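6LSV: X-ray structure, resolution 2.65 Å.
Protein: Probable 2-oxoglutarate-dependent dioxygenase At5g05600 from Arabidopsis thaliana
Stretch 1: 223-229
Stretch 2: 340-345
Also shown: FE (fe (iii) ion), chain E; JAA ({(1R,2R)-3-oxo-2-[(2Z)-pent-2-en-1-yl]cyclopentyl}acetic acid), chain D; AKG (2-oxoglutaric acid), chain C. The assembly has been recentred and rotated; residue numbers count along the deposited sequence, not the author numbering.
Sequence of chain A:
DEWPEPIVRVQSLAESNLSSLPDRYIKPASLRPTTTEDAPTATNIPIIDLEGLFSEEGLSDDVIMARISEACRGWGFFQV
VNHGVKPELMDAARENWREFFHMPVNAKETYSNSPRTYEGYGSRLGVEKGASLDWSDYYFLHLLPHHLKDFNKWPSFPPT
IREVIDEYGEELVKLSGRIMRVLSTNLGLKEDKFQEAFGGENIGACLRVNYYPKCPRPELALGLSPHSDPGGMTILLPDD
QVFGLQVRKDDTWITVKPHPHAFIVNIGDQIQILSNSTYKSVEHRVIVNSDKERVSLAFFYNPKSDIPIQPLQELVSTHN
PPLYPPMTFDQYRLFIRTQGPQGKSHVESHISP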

ATOM      1  N   GLY A 223      -5.274  -9.065  -9.411  1.00 23.37           N
ATOM      2  CA  GLY A 223      -5.612  -7.661  -9.262  1.00 23.64           C
ATOM      3  C   GLY A 223      -4.386  -6.807  -9.031  1.00 24.14           C
ATOM      4  O   GLY A 223      -4.313  -5.672  -9.509  1.00 25.90           O
ATOM      5  N   LEU A 224      -3.400  -7.349  -8.320  1.00 18.56           N
ATOM      6  CA  LEU A 224      -2.138  -6.660  -8.066  1.00 25.23           C
ATOM      7  C   LEU A 224      -1.071  -7.713  -7.805  1.00 23.49           C
ATOM      8  O   LEU A 224      -1.231  -8.547  -6.908  1.00 25.00           O
ATOM      9  CB  LEU A 224      -2.276  -5.709  -6.881  1.00 28.58           C
ATOM     10  CG  LEU A 224      -1.198  -4.643  -6.701  1.00 29.50           C
ATOM     11  CD1 LEU A 224      -0.926  -3.918  -8.010  1.00 25.43           C
ATOM     12  CD2 LEU A 224      -1.627  -3.671  -5.611  1.00 30.05           C
ATOM     13  N   SER A 225       0.009  -7.677  -8.583  1.00 20.07           N
ATOM     14  CA  SER A 225       1.059  -8.681  -8.494  1.00 23.96           C
ATOM     15  C   SER A 225       1.854  -8.537  -7.193  1.00 22.60           C
ATOM     16  O   SER A 225       1.797  -7.496  -6.535  1.00 23.05           O
ATOM     17  CB  SER A 225       1.984  -8.573  -9.706  1.00 18.01           C
ATOM     18  OG  SER A 225       1.312  -8.961 -10.889  1.00 20.12           O
ATOM     19  N   PRO A 226       2.600  -9.579  -6.800  1.00 24.54           N
ATOM     20  CA  PRO A 226       3.316  -9.532  -5.518  1.00 25.58           C
ATOM     21  C   PRO A 226       4.237  -8.327  -5.405  1.00 24.57           C
ATOM     22  O   PRO A 226       4.855  -7.892  -6.380  1.00 23.07           O
ATOM     23  CB  PRO A 226       4.119 -10.838  -5.513  1.00 21.42           C
ATOM     24  CG  PRO A 226       3.329 -11.755  -6.356  1.00 19.09           C
ATOM     25  CD  PRO A 226       2.737 -10.901  -7.442  1.00 20.20           C
ATOM     26  N   HIS A 227       4.327  -7.797  -4.186  1.00 20.43           N
ATOM     27  CA  HIS A 227       5.203  -6.679  -3.868  1.00 24.06           C
ATOM     28  C   HIS A 227       5.147  -6.422  -2.369  1.00 27.54           C
ATOM     29  O   HIS A 227       4.189  -6.801  -1.689  1.00 29.12           O
ATOM     30  CB  HIS A 227       4.801  -5.405  -4.613  1.00 23.84           C
ATOM     31  CG  HIS A 227       3.556  -4.772  -4.078  1.00 24.11           C
ATOM     32  ND1 HIS A 227       2.321  -5.379  -4.162  1.00 25.99           N
ATOM     33  CD2 HIS A 227       3.355  -3.597  -3.437  1.00 29.45           C
ATOM     34  CE1 HIS A 227       1.412  -4.602  -3.603  1.00 27.13           C
ATOM     35  NE2 HIS A 227       2.013  -3.515  -3.153  1.00 28.37           N
ATOM     36  N   SER A 228       6.188  -5.771  -1.867  1.00 24.57           N
ATOM     37  CA  SER A 228       6.132  -5.077  -0.593  1.00 25.79           C
ATOM     38  C   SER A 228       6.073  -3.580  -0.866  1.00 29.42           C
ATOM     39  O   SER A 228       6.565  -3.101  -1.895  1.00 28.87           O
ATOM     40  CB  SER A 228       7.336  -5.413   0.293  1.00 21.79           C
ATOM     41  OG  SER A 228       8.561  -5.134  -0.360  1.00 21.82           O
ATOM     42  N   ASP A 229       5.451  -2.846   0.045  1.00 24.00           N
ATOM     43  CA  ASP A 229       5.311  -1.407  -0.140  1.00 24.22           C
ATOM     44  C   ASP A 229       6.664  -0.727   0.036  1.00 24.09           C
ATOM     45  O   ASP A 229       7.372  -1.009   1.009  1.00 25.63           O
ATOM     46  CB  ASP A 229       4.295  -0.841   0.843  1.00 25.15           C
ATOM     47  CG  ASP A 229       2.896  -1.345   0.573  1.00 29.65           C
ATOM     48  OD1 ASP A 229       2.567  -1.553  -0.612  1.00 30.08           O
ATOM     49  OD2 ASP A 229       2.133  -1.551   1.539  1.00 34.06           O
ATOM     50  N   GLY A 340       7.474  -1.588 -11.694  1.00 21.45           N
ATOM     51  CA  GLY A 340       6.244  -2.096 -11.134  1.00 18.89           C
ATOM     52  C   GLY A 340       6.504  -3.180 -10.107  1.00 24.53           C
ATOM     53  O   GLY A 340       7.645  -3.407  -9.684  1.00 21.81           O
ATOM     54  N   PRO A 341       5.442  -3.874  -9.684  1.00 24.60           N
ATOM     55  CA  PRO A 341       5.589  -4.914  -8.655  1.00 20.52           C
ATOM     56  C   PRO A 341       6.604  -5.988  -9.012  1.00 22.21           C
ATOM     57  O   PRO A 341       6.492  -6.646 -10.050  1.00 23.23           O
ATOM     58  CB  PRO A 341       4.177  -5.504  -8.555  1.00 21.62           C
ATOM     59  CG  PRO A 341       3.285  -4.390  -8.970  1.00 22.32           C
ATOM     60  CD  PRO A 341       4.032  -3.651 -10.046  1.00 18.59           C
ATOM     61  N   GLN A 342       7.604  -6.170  -8.149  1.00 25.97           N
ATOM     62  CA  GLN A 342       8.606  -7.214  -8.311  1.00 20.71           C
ATOM     63  C   GLN A 342       8.805  -7.986  -7.011  1.00 22.17           C
ATOM     64  O   GLN A 342       9.918  -8.420  -6.703  1.00 29.24           O
ATOM     65  CB  GLN A 342       9.937  -6.631  -8.790  1.00 22.40           C
ATOM     66  CG  GLN A 342       9.896  -5.979 -10.162  1.00 24.53           C
ATOM     67  CD  GLN A 342       9.332  -6.885 -11.244  1.00 28.25           C
ATOM     68  OE1 GLN A 342       9.389  -8.113 -11.148  1.00 30.13           O
ATOM     69  NE2 GLN A 342       8.785  -6.276 -12.289  1.00 24.52           N
ATOM     70  N   GLY A 343       7.736  -8.164  -6.239  1.00 17.41           N
ATOM     71  CA  GLY A 343       7.862  -8.872  -4.978  1.00 19.90           C
ATOM     72  C   GLY A 343       8.724  -8.099  -4.003  1.00 21.99           C
ATOM     73  O   GLY A 343       8.664  -6.867  -3.923  1.00 27.30           O
ATOM     74  N   LYS A 344       9.547  -8.829  -3.252  1.00 20.18           N
ATOM     75  CA  LYS A 344      10.506  -8.233  -2.332  1.00 22.78           C
ATOM     76  C   LYS A 344      11.915  -8.191  -2.911  1.00 27.41           C
ATOM     77  O   LYS A 344      12.886  -8.062  -2.157  1.00 23.40           O
ATOM     78  CB  LYS A 344      10.503  -8.985  -0.999  1.00 24.26           C
ATOM     79  CG  LYS A 344       9.167  -8.962  -0.272  1.00 22.45           C
ATOM     80  CD  LYS A 344       9.343  -9.210   1.216  1.00 24.63           C
ATOM     81  CE  LYS A 344      10.387  -8.279   1.813  1.00 26.65           C
ATOM     82  NZ  LYS A 344      10.314  -8.223   3.300  1.00 26.70           N
ATOM     83  N   SER A 345      12.049  -8.301  -4.236  1.00 22.82           N
ATOM     84  CA  SER A 345      13.374  -8.260  -4.841  1.00 22.52           C
ATOM     85  C   SER A 345      13.980  -6.865  -4.798  1.00 24.96           C
ATOM     86  O   SER A 345      15.207  -6.735  -4.888  1.00 21.13           O
ATOM     87  CB  SER A 345      13.318  -8.768  -6.285  1.00 21.68           C
ATOM     88  OG  SER A 345      12.610  -7.875  -7.124  1.00 22.30           O
TER
HETATM   89 FE    FE E 403       0.534  -2.593  -1.501  1.00 56.84          FE
HETATM   90  O01 JAA D 402       1.048   3.744  -7.170  1.00 23.38           O
HETATM   91  O02 JAA D 402       5.459   6.351  -3.398  1.00 22.94           O
HETATM   92  O03 JAA D 402       6.611   6.341  -5.242  1.00 28.24           O
HETATM   93  C04 JAA D 402       3.729   4.848  -5.436  1.00 26.64           C
HETATM   94  C05 JAA D 402       2.967   3.551  -6.054  1.00 25.45           C
HETATM   95  C06 JAA D 402       3.837   5.820  -6.640  1.00 23.20           C
HETATM   96  C07 JAA D 402       2.944   5.359  -7.589  1.00 22.68           C
HETATM   97  C08 JAA D 402       2.152   4.091  -6.913  1.00 24.18           C
HETATM   98  C09 JAA D 402       2.164   2.754  -4.935  1.00 26.23           C
HETATM   99  C10 JAA D 402       5.030   4.527  -4.941  1.00 20.51           C
HETATM  100  C11 JAA D 402       3.072   1.716  -4.273  1.00 27.21           C
HETATM  101  C12 JAA D 402       5.740   5.811  -4.502  1.00 23.78           C
HETATM  102  C13 JAA D 402       2.692   0.463  -4.108  1.00 24.01           C
HETATM  103  C14 JAA D 402       1.321  -0.018  -4.578  1.00 28.82           C
HETATM  104  C15 JAA D 402       1.488  -1.258  -5.456  1.00 26.05           C
HETATM  105  C1  AKG C 401      -1.950  -1.934  -1.997  1.00 34.61           C
HETATM  106  O1  AKG C 401      -1.175  -1.625  -1.059  1.00 27.05           O
HETATM  107  O2  AKG C 401      -2.049  -1.167  -2.994  1.00 45.55           O
HETATM  108  C2  AKG C 401      -2.738  -3.247  -1.923  1.00 40.34           C
HETATM  109  O5  AKG C 401      -2.138  -4.269  -1.881  1.00 41.48           O
HETATM  110  C3  AKG C 401      -4.273  -3.279  -1.901  1.00 29.82           C
HETATM  111  C4  AKG C 401      -4.739  -4.410  -0.979  1.00 37.32           C
HETATM  112  C5  AKG C 401      -6.199  -4.775  -1.250  1.00 30.38           C
HETATM  113  O3  AKG C 401      -6.930  -5.238  -0.335  1.00 16.58           O
HETATM  114  O4  AKG C 401      -6.672  -4.613  -2.403  1.00 36.40           O

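Two backbone hydrogen bonds clasp the stretches together, both made by Gly343. Gly343 N donates to Pro226 O at 2.9 Å, and Gly343 O accepts a weak bond from Ser228 N at 3.4 Å. Together they bridge His227 to Gly343, whose CA atoms lie 3.6 Å apart; His227 CA also approaches Gly343 O at 3.5 Å, a CA-H...O contact. Glycine suits this place because Gly343 has positive phi, in a type II' turn running from Gln342 to Ser345. Pro226 has no amide hydrogen to give, but its carbonyl is free to accept.

With its backbone engaged in the bridge, the CA-to-CB bond of His227 points sideways to the second stretch, and its ring reaches the metal. His227 ND1 donates to Ser225 O at 3.2 Å, which orients the ring while His227 NE2 binds FE at 2.4 Å. Asp229, out of contact with the second stretch, adds OD1 to FE at 2.5 Å.

Packing centres on Pro341, whose CA-to-CB bond points toward the first stretch and which is the residue with the largest area covered by the other stretch. Pro341 CB lies 3.3 Å from Pro226 O and 4.0 Å from His227 CB, while Pro341 CG meets Leu224 CD1 at 4.3 Å. At the other end, the aliphatic part of Lys344 packs against Ser228, with CG 3.9 Å from Ser228 OG, while its NZ is hydrogen-bonded elsewhere in the structure. In all, 305 Å² is buried.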